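Local structure of extracellular ligand-binding receptor (Verminephrobacter eiseniae, 4M88) at residues A[137-150]-A[168-182]. The protein probably binds an amino acid or a similar small solute outside the cytoplasm and delivers it to an ABC transporter. Numbering follows the deposited sequence.
Sequences QMLGMSKLATLYQD and VPGGKIELNGVKSGP
Strands 143-149 and 174-180 are the two parallel strands of a beta-alpha-beta unit in one lobe of this periplasmic binding protein, with helix 152-166 as the crossover. Strand 174-180 is an edge strand of its sheet, and strand 143-149 pairs on its other side with strand 201-205. Eight backbone hydrogen bonds join the two segments, from Glu174 N to Ser142 O through Asp150 N to Ser180 O. The straightest runs from Val178 N to Thr146 O (2.7 Å, 177°).

On the face covered by helices 125-138 and 152-166, Leu175 CD1 meets Leu144 CB and lies 3.6 Å from Thr146 OG1. That hydroxyl is buried and has no polar partner in the model. Thr146, Leu175 and Tyr148 all touch Met158 of helix 152-166. Tyr148 CG stands between the backbone N and the carbonyl carbon (chi1 70°), which brings the ring across strand 174-180. Lys179 CA sits over one ring face, 4.0 Å from the centroid, a CH-pi contact, and Lys179 CB lies 3.6 Å from Tyr148 CZ. An alanine in place of Tyr148 would probably leave the aliphatic part of Lys179 without its aromatic support and open a gap beside Met158.

On the other face, Lys143 and Glu174 lie side by side in a long salt bridge, while Lys143 NZ also donates a hydrogen bond to Leu197 O. Before the strands, Gln137 CG touches Ile173 CD1 at 3.4 Å. At the C-terminal end, Lys179 CD lies 3.4 Å from Asp150 CG; the bend at chi3 (58°) then turns CE and NZ, and NZ makes a long salt bridge to Asp150 OD2 (3.7 Å).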
loop_
_atom_site.group_PDB
_atom_site.type_symbol
_atom_site.label_atom_id
_atom_site.label_comp_id
_atom_site.label_asym_id
_atom_site.label_seq_id
_atom_site.Cartn_x
_atom_site.Cartn_y
_atom_site.Cartn_z
ATOM N N GLN A 137 -15.335 -6.761 -16.118
ATOM C CA GLN A 137 -16.492 -7.435 -16.685
ATOM C C GLN A 137 -17.770 -6.605 -16.655
ATOM O O GLN A 137 -18.582 -6.687 -17.566
ATOM C CB GLN A 137 -16.736 -8.767 -15.998
ATOM C CG GLN A 137 -15.894 -9.854 -16.578
ATOM C CD GLN A 137 -16.539 -11.199 -16.445
ATOM O OE1 GLN A 137 -17.003 -11.563 -15.370
ATOM N NE2 GLN A 137 -16.590 -11.944 -17.543
HETATM N N MSE A 138 -17.957 -5.815 -15.603
HETATM C CA MSE A 138 -19.141 -4.969 -15.517
HETATM C C MSE A 138 -19.043 -3.788 -16.484
HETATM O O MSE A 138 -20.046 -3.143 -16.787
HETATM C CB MSE A 138 -19.352 -4.497 -14.080
HETATM C CG MSE A 138 -19.502 -5.650 -13.111
HETATM SE SE MSE A 138 -20.113 -5.111 -11.336
HETATM C CE MSE A 138 -18.576 -4.076 -10.737
ATOM N N LEU A 139 -17.840 -3.512 -16.982
ATOM C CA LEU A 139 -17.681 -2.498 -18.026
ATOM C C LEU A 139 -17.883 -3.118 -19.402
ATOM O O LEU A 139 -17.727 -2.453 -20.428
ATOM C CB LEU A 139 -16.302 -1.834 -17.952
ATOM C CG LEU A 139 -15.937 -1.220 -16.602
ATOM C CD1 LEU A 139 -14.547 -0.570 -16.639
ATOM C CD2 LEU A 139 -16.979 -0.218 -16.179
ATOM N N GLY A 140 -18.209 -4.407 -19.421
ATOM C CA GLY A 140 -18.498 -5.094 -20.671
ATOM C C GLY A 140 -17.262 -5.609 -21.378
ATOM O O GLY A 140 -17.304 -5.933 -22.563
HETATM N N MSE A 141 -16.150 -5.696 -20.659
HETATM C CA MSE A 141 -14.899 -6.100 -21.291
HETATM C C MSE A 141 -14.761 -7.614 -21.413
HETATM O O MSE A 141 -15.103 -8.355 -20.490
HETATM C CB MSE A 141 -13.703 -5.522 -20.534
HETATM C CG MSE A 141 -13.695 -4.014 -20.537
HETATM SE SE MSE A 141 -12.279 -3.255 -19.441
HETATM C CE MSE A 141 -12.639 -1.370 -19.781
ATOM N N SER A 142 -14.251 -8.052 -22.561
ATOM C CA SER A 142 -13.962 -9.457 -22.807
ATOM C C SER A 142 -12.476 -9.659 -23.120
ATOM O O SER A 142 -12.012 -10.790 -23.231
ATOM C CB SER A 142 -14.826 -9.979 -23.959
ATOM O OG SER A 142 -14.613 -9.220 -25.136
ATOM N N LYS A 143 -11.731 -8.566 -23.273
ATOM C CA LYS A 143 -10.293 -8.666 -23.493
ATOM C C LYS A 143 -9.511 -7.645 -22.673
ATOM O O LYS A 143 -9.723 -6.432 -22.796
ATOM C CB LYS A 143 -9.945 -8.530 -24.974
ATOM C CG LYS A 143 -8.454 -8.645 -25.241
ATOM C CD LYS A 143 -8.156 -8.782 -26.727
ATOM C CE LYS A 143 -6.678 -9.056 -26.950
ATOM N NZ LYS A 143 -6.371 -9.490 -28.339
ATOM N N LEU A 144 -8.605 -8.152 -21.841
ATOM C CA LEU A 144 -7.810 -7.330 -20.930
ATOM C C LEU A 144 -6.330 -7.513 -21.207
ATOM O O LEU A 144 -5.886 -8.627 -21.476
ATOM C CB LEU A 144 -8.065 -7.759 -19.489
ATOM C CG LEU A 144 -9.193 -7.099 -18.706
ATOM C CD1 LEU A 144 -9.314 -7.732 -17.316
ATOM C CD2 LEU A 144 -8.933 -5.601 -18.591
ATOM N N ALA A 145 -5.567 -6.428 -21.146
ATOM C CA ALA A 145 -4.113 -6.522 -21.197
ATOM C C ALA A 145 -3.563 -6.118 -19.834
ATOM O O ALA A 145 -4.173 -5.316 -19.131
ATOM C CB ALA A 145 -3.554 -5.609 -22.271
ATOM N N THR A 146 -2.416 -6.671 -19.457
ATOM C CA THR A 146 -1.735 -6.249 -18.230
ATOM C C THR A 146 -0.317 -5.833 -18.586
ATOM O O THR A 146 0.381 -6.561 -19.290
ATOM C CB THR A 146 -1.650 -7.374 -17.193
ATOM O OG1 THR A 146 -2.965 -7.853 -16.887
ATOM C CG2 THR A 146 -0.967 -6.877 -15.906
ATOM N N LEU A 147 0.091 -4.655 -18.123
ATOM C CA LEU A 147 1.480 -4.205 -18.249
ATOM C C LEU A 147 2.123 -4.366 -16.884
ATOM O O LEU A 147 1.636 -3.787 -15.918
ATOM C CB LEU A 147 1.519 -2.739 -18.658
ATOM C CG LEU A 147 2.897 -2.061 -18.677
ATOM C CD1 LEU A 147 3.804 -2.741 -19.704
ATOM C CD2 LEU A 147 2.769 -0.574 -18.999
ATOM N N TYR A 148 3.193 -5.158 -16.767
ATOM C CA TYR A 148 3.774 -5.360 -15.433
ATOM C C TYR A 148 5.295 -5.295 -15.439
ATOM O O TYR A 148 5.933 -5.641 -16.425
ATOM C CB TYR A 148 3.275 -6.669 -14.795
ATOM C CG TYR A 148 3.814 -7.923 -15.439
ATOM C CD1 TYR A 148 4.843 -8.639 -14.839
ATOM C CD2 TYR A 148 3.297 -8.389 -16.639
ATOM C CE1 TYR A 148 5.350 -9.779 -15.412
ATOM C CE2 TYR A 148 3.800 -9.542 -17.227
ATOM C CZ TYR A 148 4.824 -10.230 -16.594
ATOM O OH TYR A 148 5.345 -11.375 -17.146
ATOM N N GLN A 149 5.875 -4.823 -14.344
ATOM C CA GLN A 149 7.331 -4.702 -14.307
ATOM C C GLN A 149 7.943 -6.063 -14.018
ATOM O O GLN A 149 7.406 -6.837 -13.222
ATOM C CB GLN A 149 7.800 -3.689 -13.264
ATOM C CG GLN A 149 9.322 -3.443 -13.318
ATOM C CD GLN A 149 9.813 -2.460 -12.277
ATOM O OE1 GLN A 149 9.105 -1.534 -11.896
ATOM N NE2 GLN A 149 11.039 -2.662 -11.811
ATOM N N ASP A 150 9.075 -6.331 -14.667
ATOM C CA ASP A 150 9.811 -7.579 -14.514
ATOM C C ASP A 150 10.534 -7.603 -13.170
ATOM O O ASP A 150 11.738 -7.338 -13.080
ATOM C CB ASP A 150 10.796 -7.748 -15.673
ATOM C CG ASP A 150 11.472 -9.103 -15.674
ATOM O OD1 ASP A 150 11.057 -9.982 -14.889
ATOM O OD2 ASP A 150 12.412 -9.287 -16.473
ATOM N N VAL A 168 -13.283 -15.788 -13.139
ATOM C CA VAL A 168 -14.320 -14.772 -12.922
ATOM C C VAL A 168 -15.680 -15.275 -13.355
ATOM O O VAL A 168 -15.815 -15.835 -14.447
ATOM C CB VAL A 168 -14.027 -13.408 -13.571
ATOM C CG1 VAL A 168 -13.135 -12.625 -12.666
ATOM C CG2 VAL A 168 -13.435 -13.561 -14.964
ATOM N N PRO A 169 -16.692 -15.079 -12.497
ATOM C CA PRO A 169 -18.002 -15.712 -12.662
ATOM C C PRO A 169 -18.839 -15.170 -13.799
ATOM O O PRO A 169 -19.900 -15.724 -14.039
ATOM C CB PRO A 169 -18.712 -15.401 -11.342
ATOM C CG PRO A 169 -18.081 -14.171 -10.862
ATOM C CD PRO A 169 -16.638 -14.250 -11.281
ATOM N N GLY A 170 -18.404 -14.115 -14.475
ATOM C CA GLY A 170 -19.215 -13.566 -15.545
ATOM C C GLY A 170 -18.959 -14.273 -16.859
ATOM O O GLY A 170 -19.767 -14.191 -17.782
ATOM N N GLY A 171 -17.832 -14.972 -16.945
ATOM C CA GLY A 171 -17.499 -15.712 -18.147
ATOM C C GLY A 171 -16.072 -15.476 -18.591
ATOM O O GLY A 171 -15.267 -14.918 -17.847
ATOM N N LYS A 172 -15.771 -15.881 -19.821
ATOM C CA LYS A 172 -14.409 -15.854 -20.345
ATOM C C LYS A 172 -13.911 -14.459 -20.716
ATOM O O LYS A 172 -14.559 -13.731 -21.467
ATOM C CB LYS A 172 -14.285 -16.777 -21.561
ATOM C CG LYS A 172 -14.226 -18.246 -21.223
ATOM C CD LYS A 172 -13.434 -19.008 -22.273
ATOM C CE LYS A 172 -14.211 -19.172 -23.568
ATOM N NZ LYS A 172 -13.567 -20.170 -24.476
ATOM N N ILE A 173 -12.754 -14.101 -20.174
ATOM C CA ILE A 173 -12.036 -12.906 -20.598
ATOM C C ILE A 173 -10.718 -13.356 -21.193
ATOM O O ILE A 173 -10.017 -14.182 -20.598
ATOM C CB ILE A 173 -11.711 -11.983 -19.416
ATOM C CG1 ILE A 173 -12.989 -11.441 -18.788
ATOM C CG2 ILE A 173 -10.837 -10.810 -19.868
ATOM C CD1 ILE A 173 -12.713 -10.607 -17.575
ATOM N N GLU A 174 -10.374 -12.825 -22.363
ATOM C CA GLU A 174 -9.063 -13.101 -22.929
ATOM C C GLU A 174 -8.064 -12.174 -22.273
ATOM O O GLU A 174 -8.303 -10.968 -22.172
ATOM C CB GLU A 174 -9.050 -12.889 -24.442
ATOM C CG GLU A 174 -7.677 -13.103 -25.059
ATOM C CD GLU A 174 -7.640 -12.784 -26.543
ATOM O OE1 GLU A 174 -8.701 -12.429 -27.102
ATOM O OE2 GLU A 174 -6.547 -12.885 -27.143
ATOM N N LEU A 175 -6.948 -12.729 -21.818
ATOM C CA LEU A 175 -5.955 -11.926 -21.116
ATOM C C LEU A 175 -4.600 -11.954 -21.815
ATOM O O LEU A 175 -4.106 -13.022 -22.160
ATOM C CB LEU A 175 -5.808 -12.434 -19.676
ATOM C CG LEU A 175 -4.671 -11.823 -18.855
ATOM C CD1 LEU A 175 -4.975 -10.367 -18.507
ATOM C CD2 LEU A 175 -4.430 -12.648 -17.597
ATOM N N ASN A 176 -3.997 -10.786 -22.026
ATOM C CA ASN A 176 -2.620 -10.732 -22.505
ATOM C C ASN A 176 -1.761 -10.007 -21.491
ATOM O O ASN A 176 -2.173 -8.986 -20.956
ATOM C CB ASN A 176 -2.532 -10.014 -23.851
ATOM C CG ASN A 176 -3.171 -10.802 -24.967
ATOM O OD1 ASN A 176 -3.124 -12.031 -24.978
ATOM N ND2 ASN A 176 -3.776 -10.102 -25.914
ATOM N N GLY A 177 -0.574 -10.528 -21.212
ATOM C CA GLY A 177 0.281 -9.885 -20.224
ATOM C C GLY A 177 1.604 -9.508 -20.844
ATOM O O GLY A 177 2.274 -10.352 -21.447
ATOM N N VAL A 178 1.974 -8.246 -20.698
ATOM C CA VAL A 178 3.189 -7.724 -21.315
ATOM C C VAL A 178 4.166 -7.285 -20.239
ATOM O O VAL A 178 3.866 -6.403 -19.443
ATOM C CB VAL A 178 2.871 -6.551 -22.240
ATOM C CG1 VAL A 178 4.144 -5.978 -22.821
ATOM C CG2 VAL A 178 1.942 -7.012 -23.364
ATOM N N LYS A 179 5.331 -7.922 -20.203
ATOM C CA LYS A 179 6.332 -7.618 -19.190
ATOM C C LYS A 179 7.209 -6.479 -19.694
ATOM O O LYS A 179 7.439 -6.354 -20.900
ATOM C CB LYS A 179 7.186 -8.863 -18.928
ATOM C CG LYS A 179 8.042 -8.795 -17.680
ATOM C CD LYS A 179 8.684 -10.144 -17.364
ATOM C CE LYS A 179 9.548 -10.637 -18.511
ATOM N NZ LYS A 179 10.367 -11.833 -18.121
ATOM N N SER A 180 7.715 -5.655 -18.783
ATOM C CA SER A 180 8.592 -4.552 -19.181
ATOM C C SER A 180 9.637 -4.244 -18.119
ATOM O O SER A 180 9.378 -4.381 -16.919
ATOM C CB SER A 180 7.778 -3.283 -19.457
ATOM O OG SER A 180 8.629 -2.238 -19.907
ATOM N N GLY A 181 10.815 -3.823 -18.569
ATOM C CA GLY A 181 11.799 -3.245 -17.677
ATOM C C GLY A 181 11.316 -1.868 -17.272
ATOM O O GLY A 181 10.403 -1.324 -17.880
ATOM N N PRO A 182 11.935 -1.285 -16.243
ATOM C CA PRO A 182 11.370 -0.040 -15.719
ATOM C C PRO A 182 11.791 1.206 -16.508
ATOM O O PRO A 182 11.195 2.267 -16.313
ATOM C CB PRO A 182 11.915 0.006 -14.291
ATOM C CG PRO A 182 13.221 -0.724 -14.368
ATOM C CD PRO A 182 13.055 -1.789 -15.430
#